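Local coordinates for DUF1611 domain-containing protein (Anabaena variabilis, PDB 2OBN), which is of unknown function but joins a Rossmann-like N-terminal domain to a P-loop NTPase-like C-terminal domain, which suggests nucleotide binding, at residues A321-I324 against P330-D333. The protein carries 2 engineered substitutions. Sequence-based numbering, arbitrary orientation.
Sequences AHTI and PCTD
Cys331 is the one residue of 330-333 that touches 321-324, wedging its side chain against Thr323 and Ile324 on neighbouring positions of the helix. Its SG is swung anti to the backbone N (chi1 170°), which carries the sulfur away from Ile324 toward the methyl branch of Thr323; SG lies 3.8 Å from Thr323 CG2 and 3.9 Å from Thr323 CB. The CB of the same cysteine takes the other neighbour, at 3.7 Å from Ile324 CG1. In Thr323, with OG1 beside the backbone N (chi1 -59°), CG2 falls anti to N and meets the sulfur, while OG1 bonds back to the carbonyl O of Ala319 one turn earlier and so satisfies its polar end within the helix. This threonine-cysteine half is the buried one: Thr323 also packs on Ile304 and Leu306 of strand 301-307, and Cys331 on Leu306 and Ile320. Ile324 is just as close-packed at CG1 but is exposed as a residue, and so marks the solvent side. There CD1 lies beside the strand, 3.9 Å from Cys331 O; the backbones come nearest at the CA atoms of Ile324 and Cys331, 6.1 Å apart. Thr332 turns the opposite way from Cys331, packing on Val341 of helix 340-347 and on Ile320. Strand 331-332 is the edge of a six-stranded parallel sheet, bonded through Pro330 and Thr332 to strand 301-307. Helix 313-327 is the connection, and strand 331-332 the final strand, of the last beta-alpha-beta crossover in the three-layered alpha/beta fold of a P-loop NTPase-like domain.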
loop_
_atom_site.group_PDB
_atom_site.type_symbol
_atom_site.label_atom_id
_atom_site.label_comp_id
_atom_site.label_asym_id
_atom_site.label_seq_id
_atom_site.Cartn_x
_atom_site.Cartn_y
_atom_site.Cartn_z
ATOM N N ALA B 321 -4.007 -33.833 -8.080
ATOM C CA ALA B 321 -5.308 -34.485 -8.211
ATOM C C ALA B 321 -6.254 -34.062 -7.092
ATOM O O ALA B 321 -7.436 -33.813 -7.331
ATOM C CB ALA B 321 -5.148 -36.020 -8.231
ATOM N N HIS B 322 -5.727 -33.986 -5.874
ATOM C CA HIS B 322 -6.509 -33.572 -4.697
ATOM C C HIS B 322 -6.980 -32.124 -4.808
ATOM O O HIS B 322 -8.097 -31.807 -4.446
ATOM C CB HIS B 322 -5.669 -33.743 -3.416
ATOM C CG HIS B 322 -6.391 -33.356 -2.159
ATOM N ND1 HIS B 322 -7.150 -34.251 -1.430
ATOM C CD2 HIS B 322 -6.470 -32.172 -1.501
ATOM C CE1 HIS B 322 -7.672 -33.631 -0.384
ATOM N NE2 HIS B 322 -7.278 -32.369 -0.406
ATOM N N THR B 323 -6.105 -31.251 -5.288
ATOM C CA THR B 323 -6.427 -29.827 -5.457
ATOM C C THR B 323 -7.547 -29.609 -6.485
ATOM O O THR B 323 -8.382 -28.740 -6.315
ATOM C CB THR B 323 -5.176 -29.040 -5.889
ATOM O OG1 THR B 323 -4.158 -29.196 -4.896
ATOM C CG2 THR B 323 -5.489 -27.554 -6.085
ATOM N N ILE B 324 -7.548 -30.402 -7.546
ATOM C CA ILE B 324 -8.581 -30.332 -8.574
ATOM C C ILE B 324 -9.932 -30.800 -8.018
ATOM O O ILE B 324 -10.980 -30.203 -8.288
ATOM C CB ILE B 324 -8.188 -31.204 -9.793
ATOM C CG1 ILE B 324 -6.997 -30.563 -10.506
ATOM C CG2 ILE B 324 -9.376 -31.393 -10.749
ATOM C CD1 ILE B 324 -6.319 -31.441 -11.556
ATOM N N PRO B 330 -8.658 -26.281 -12.929
ATOM C CA PRO B 330 -7.423 -26.799 -13.505
ATOM C C PRO B 330 -6.232 -26.570 -12.575
ATOM O O PRO B 330 -6.178 -25.552 -11.877
ATOM C CB PRO B 330 -7.246 -25.960 -14.767
ATOM C CG PRO B 330 -8.596 -25.503 -15.116
ATOM C CD PRO B 330 -9.326 -25.330 -13.839
ATOM N N CYS B 331 -5.281 -27.495 -12.560
ATOM C CA CYS B 331 -4.155 -27.366 -11.643
ATOM C C CYS B 331 -2.961 -28.198 -12.007
ATOM O O CYS B 331 -3.088 -29.344 -12.427
ATOM C CB CYS B 331 -4.571 -27.769 -10.225
ATOM S SG CYS B 331 -3.181 -27.918 -9.030
ATOM N N THR B 332 -1.792 -27.599 -11.829
ATOM C CA THR B 332 -0.537 -28.313 -11.983
ATOM C C THR B 332 0.575 -27.518 -11.323
ATOM O O THR B 332 0.375 -26.381 -10.903
ATOM C CB THR B 332 -0.164 -28.557 -13.472
ATOM O OG1 THR B 332 0.944 -29.476 -13.546
ATOM C CG2 THR B 332 0.220 -27.249 -14.161
ATOM N N ASP B 333 1.741 -28.150 -11.228
ATOM C CA ASP B 333 2.972 -27.488 -10.813
ATOM C C ASP B 333 3.588 -27.071 -12.160
ATOM O O ASP B 333 4.081 -27.918 -12.917
ATOM C CB ASP B 333 3.866 -28.453 -10.033
ATOM C CG ASP B 333 5.110 -27.783 -9.501
ATOM O OD1 ASP B 333 5.569 -26.810 -10.135
ATOM O OD2 ASP B 333 5.634 -28.228 -8.466
#